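Local coordinates for putative baseplate protein (Unidentified phage, PDB 2FSD), which probably recognises receptors on the surface of Lactococcus lactis cells through its head domain, as the receptor-binding protein of a phage, at residues N65-P70 and V78-F83; S109-S114 and K131-A136. All coordinates share one frame; numbering follows the deposited sequence.

Contacts 1 and 2 both lie inside the closed antiparallel beta barrel of the head domain, with centres about 8 Å apart, and each is made entirely by apolar side chains. They share a seam: segment 65-70 is on strand 59-68 and segment 131-136 on its sheet neighbour 132-140, and Ile133 also packs on Val69. Contact 1 uses methyl groups and, toward its partly exposed end, a proline ring; all three touching residues of contact 2 are buried, and an aromatic face is added to the aliphatic chemistry. Contact 2 also lies beside a second subunit, whereas no other chain of the assembly touches the segments of contact 1.

Contact 1 of 2, residues N65-P70 and V78-F83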
# COMPACT_ATOMS: atom_id res chain seq x y z
N ASN A 65 -7.64 10.36 -2.11
CA ASN A 65 -8.73 10.02 -2.99
C ASN A 65 -8.75 10.94 -4.23
O ASN A 65 -8.97 12.14 -4.14
CB ASN A 65 -10.06 10.07 -2.21
CG ASN A 65 -11.19 9.46 -2.98
OD1 ASN A 65 -11.66 10.03 -3.96
ND2 ASN A 65 -11.63 8.29 -2.55
N SER A 66 -8.48 10.32 -5.38
CA SER A 66 -8.47 10.97 -6.68
C SER A 66 -7.64 12.24 -6.66
O SER A 66 -8.11 13.31 -7.00
CB SER A 66 -9.90 11.26 -7.16
OG SER A 66 -10.61 10.06 -7.43
N ILE A 67 -6.38 12.10 -6.26
CA ILE A 67 -5.48 13.24 -6.23
C ILE A 67 -4.76 13.33 -7.57
O ILE A 67 -4.03 12.42 -7.94
CB ILE A 67 -4.47 13.12 -5.11
CG1 ILE A 67 -5.20 13.04 -3.76
CG2 ILE A 67 -3.53 14.33 -5.13
CD1 ILE A 67 -4.37 12.43 -2.65
N PRO A 68 -4.95 14.45 -8.30
CA PRO A 68 -4.24 14.61 -9.56
C PRO A 68 -2.75 14.85 -9.33
O PRO A 68 -2.38 15.81 -8.66
CB PRO A 68 -4.90 15.86 -10.19
CG PRO A 68 -6.12 16.15 -9.34
CD PRO A 68 -5.80 15.62 -8.01
N VAL A 69 -1.90 13.98 -9.89
CA VAL A 69 -0.43 14.13 -9.77
C VAL A 69 0.28 14.41 -11.12
O VAL A 69 -0.26 14.14 -12.20
CB VAL A 69 0.21 12.91 -9.05
CG1 VAL A 69 -0.20 12.90 -7.56
CG2 VAL A 69 -0.17 11.56 -9.74
N PRO A 70 1.50 14.99 -11.07
CA PRO A 70 2.35 15.12 -12.27
C PRO A 70 2.73 13.78 -12.93
O PRO A 70 2.79 12.72 -12.26
CB PRO A 70 3.61 15.80 -11.74
CG PRO A 70 3.23 16.41 -10.42
CD PRO A 70 2.11 15.60 -9.87
N VAL A 78 7.57 11.51 -7.69
CA VAL A 78 6.97 12.82 -7.74
C VAL A 78 6.39 13.15 -6.35
O VAL A 78 5.60 12.35 -5.81
CB VAL A 78 5.88 12.84 -8.81
CG1 VAL A 78 4.95 13.99 -8.62
CG2 VAL A 78 6.53 12.91 -10.21
N PRO A 79 6.79 14.30 -5.76
CA PRO A 79 6.17 14.76 -4.50
C PRO A 79 4.69 15.05 -4.63
O PRO A 79 4.23 15.54 -5.67
CB PRO A 79 6.94 16.04 -4.16
CG PRO A 79 8.20 15.97 -4.95
CD PRO A 79 7.86 15.22 -6.19
N VAL A 80 3.93 14.72 -3.58
CA VAL A 80 2.48 14.89 -3.58
C VAL A 80 2.04 15.85 -2.48
O VAL A 80 1.43 16.88 -2.75
CB VAL A 80 1.74 13.54 -3.44
CG1 VAL A 80 0.21 13.72 -3.62
CG2 VAL A 80 2.28 12.53 -4.45
N GLY A 81 2.36 15.52 -1.23
CA GLY A 81 1.99 16.37 -0.10
C GLY A 81 2.99 16.35 1.04
O GLY A 81 3.92 15.56 1.04
N THR A 82 2.80 17.27 1.99
CA THR A 82 3.60 17.30 3.20
C THR A 82 2.69 17.40 4.44
O THR A 82 1.57 17.93 4.38
CB THR A 82 4.62 18.50 3.22
OG1 THR A 82 3.93 19.74 2.99
CG2 THR A 82 5.71 18.33 2.16
N PHE A 83 3.17 16.89 5.57
CA PHE A 83 2.39 16.96 6.81
C PHE A 83 2.52 18.35 7.46
O PHE A 83 3.64 18.89 7.54
CB PHE A 83 2.81 15.87 7.79
CG PHE A 83 2.61 14.48 7.26
CD1 PHE A 83 1.33 13.92 7.22
CD2 PHE A 83 3.69 13.73 6.80
CE1 PHE A 83 1.13 12.64 6.72
CE2 PHE A 83 3.50 12.43 6.30
CZ PHE A 83 2.22 11.90 6.26
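The backbone carbonyl oxygen of Ile67 takes a probable hydrogen bond from the backbone nitrogen of Ile133. This ties segment 65-70 to strand 132-140, while the side chain of Ile67 sets out toward segment 78-83. The two segments themselves meet purely through apolar groups.

Val80 carries the inner part of the contact. With its CG1 anti to the backbone N (chi1 -173°), that methyl reaches both Ile67 and Val69: Val80 CG1 lies 4.1 Å from Ile67 CG2. The other branch also takes part, since Val80 CG2 is 4.0 Å from Val69 CG1. Val69 CG1 therefore rests against both methyls of Val80, at ordinary van der Waals spacing, while Ile67 offers its short branch, not the longer arm that ends in CD1. Val120 of strand 117-121 packs against both Val69 and Val80 and so joins the cluster.

Farther along, Val78 meets Pro70 more tightly. Its CG1, anti to the backbone N (chi1 162°), presses on the CG-CD side of the proline ring: Val78 CG1 is 3.5 Å from Pro70 CG, closer than carbons usually pack. Both residues are partly exposed, so the contact grades from a buried end at Ile67 to a more open one here.

Two beta bulges fall on residues of the cluster itself. Ser66 and Ile67 form a G1 bulge opposite Ile133, at a corner of the chain, and Val80 and Gly81 form a classic bulge opposite Ile118. Strands 59-68 and 77-82 are not neighbours in the sheet; their side chains meet across the inside of it, as in the aliphatic core of an antiparallel beta barrel.

Contact 2 of 2, residues S109-S114 and K131-A136; sequences SLINMS and KTISFA
Ile111 lies over one face of the Phe135 ring, inside the antiparallel beta barrel, where strands 105-114 and 132-140 are separated in the sheet by strand 94-102. The contact is a CH-pi interaction: Ile111 CG2 stands 4.2 Å from the centroid of the Phe135 ring, only 16° off the ring normal. The methyl is displaced a little toward the rim, on the side of the ring atom CD1.

The longer branch of Ile111 runs on the same side of the ring, past its root, where CG1 nears Phe135 CB and CG. Because chi2 is -68°, this branch folds instead of extending, bringing Ile111 CD1, outside the rim beyond the CG-CD2 bond, to 3.6 Å from Phe135 CD2. Phe135 adopts chi1 68°, which sets CG between its backbone N and carbonyl carbon and turns the ring into the core, where Ile118 of strand 117-121 also packs on it.

Next to this site the polypeptide borders a second subunit: the backbone N of Ala136 is hydrogen-bonded to Ser97 OG of that subunit, and Ser97 of that subunit also packs on Phe135. One step along the same face of strand 132-140, Ile133 extends the apolar surface, its terminal CD1 lying 4.3 Å from Ile111 CD1.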
# COMPACT_ATOMS: atom_id res chain seq x y z
N SER A 109 0.28 2.02 -8.64
CA SER A 109 1.19 3.07 -8.17
C SER A 109 1.91 2.61 -6.92
O SER A 109 1.46 1.69 -6.23
CB SER A 109 0.46 4.40 -7.92
OG SER A 109 -0.27 4.41 -6.71
N LEU A 110 3.05 3.24 -6.65
CA LEU A 110 3.78 3.08 -5.41
C LEU A 110 3.57 4.35 -4.58
O LEU A 110 3.64 5.45 -5.11
CB LEU A 110 5.27 2.87 -5.70
CG LEU A 110 6.23 2.79 -4.51
CD1 LEU A 110 7.37 1.84 -4.80
CD2 LEU A 110 6.78 4.18 -4.14
N ILE A 111 3.30 4.17 -3.28
CA ILE A 111 3.13 5.28 -2.34
C ILE A 111 4.30 5.36 -1.37
O ILE A 111 4.57 4.43 -0.62
CB ILE A 111 1.84 5.13 -1.51
CG1 ILE A 111 0.62 4.99 -2.44
CG2 ILE A 111 1.68 6.33 -0.56
CD1 ILE A 111 0.25 6.26 -3.25
N ASN A 112 5.00 6.49 -1.40
CA ASN A 112 6.16 6.73 -0.54
C ASN A 112 5.76 7.54 0.72
O ASN A 112 5.32 8.69 0.61
CB ASN A 112 7.24 7.46 -1.36
CG ASN A 112 8.57 7.54 -0.66
OD1 ASN A 112 8.67 7.98 0.49
ND2 ASN A 112 9.62 7.11 -1.35
N MET A 113 5.89 6.91 1.89
CA MET A 113 5.56 7.54 3.17
C MET A 113 6.86 7.79 3.95
O MET A 113 7.72 6.92 4.00
CB MET A 113 4.61 6.65 3.98
CG MET A 113 4.39 7.08 5.42
SD MET A 113 3.51 8.65 5.64
CE MET A 113 3.74 8.90 7.40
N SER A 114 6.99 8.98 4.53
CA SER A 114 8.13 9.35 5.36
C SER A 114 7.79 10.57 6.22
O SER A 114 6.68 11.12 6.09
CB SER A 114 9.36 9.64 4.49
OG SER A 114 9.13 10.70 3.58
N LYS A 131 -2.69 11.18 -14.42
CA LYS A 131 -3.29 10.26 -13.46
C LYS A 131 -3.76 10.97 -12.19
O LYS A 131 -3.24 12.03 -11.82
CB LYS A 131 -2.30 9.14 -13.13
CG LYS A 131 -1.77 8.34 -14.35
CD LYS A 131 -2.88 7.66 -15.13
CE LYS A 131 -2.37 6.90 -16.32
NZ LYS A 131 -3.45 6.05 -16.93
N THR A 132 -4.80 10.41 -11.56
CA THR A 132 -5.18 10.75 -10.19
C THR A 132 -4.78 9.55 -9.34
O THR A 132 -4.84 8.42 -9.82
CB THR A 132 -6.72 10.98 -10.01
OG1 THR A 132 -7.44 9.87 -10.56
CG2 THR A 132 -7.18 12.25 -10.69
N ILE A 133 -4.38 9.78 -8.10
CA ILE A 133 -4.05 8.67 -7.19
C ILE A 133 -5.00 8.53 -5.98
O ILE A 133 -5.48 9.52 -5.42
CB ILE A 133 -2.56 8.72 -6.70
CG1 ILE A 133 -2.28 9.99 -5.88
CG2 ILE A 133 -1.62 8.65 -7.90
CD1 ILE A 133 -0.97 9.96 -5.13
N SER A 134 -5.25 7.28 -5.61
CA SER A 134 -5.99 6.92 -4.42
C SER A 134 -5.18 5.89 -3.64
O SER A 134 -4.52 5.01 -4.21
CB SER A 134 -7.37 6.33 -4.78
OG SER A 134 -8.23 7.29 -5.38
N PHE A 135 -5.21 6.03 -2.31
CA PHE A 135 -4.50 5.12 -1.42
C PHE A 135 -5.00 5.28 0.01
O PHE A 135 -5.68 6.25 0.34
CB PHE A 135 -2.99 5.37 -1.46
CG PHE A 135 -2.58 6.69 -0.87
CD1 PHE A 135 -2.21 6.78 0.47
CD2 PHE A 135 -2.56 7.84 -1.65
CE1 PHE A 135 -1.84 8.00 1.03
CE2 PHE A 135 -2.19 9.06 -1.10
CZ PHE A 135 -1.83 9.15 0.23
N ALA A 136 -4.63 4.31 0.85
CA ALA A 136 -4.82 4.43 2.29
C ALA A 136 -3.70 3.68 3.02
O ALA A 136 -3.30 2.56 2.64
CB ALA A 136 -6.20 3.91 2.70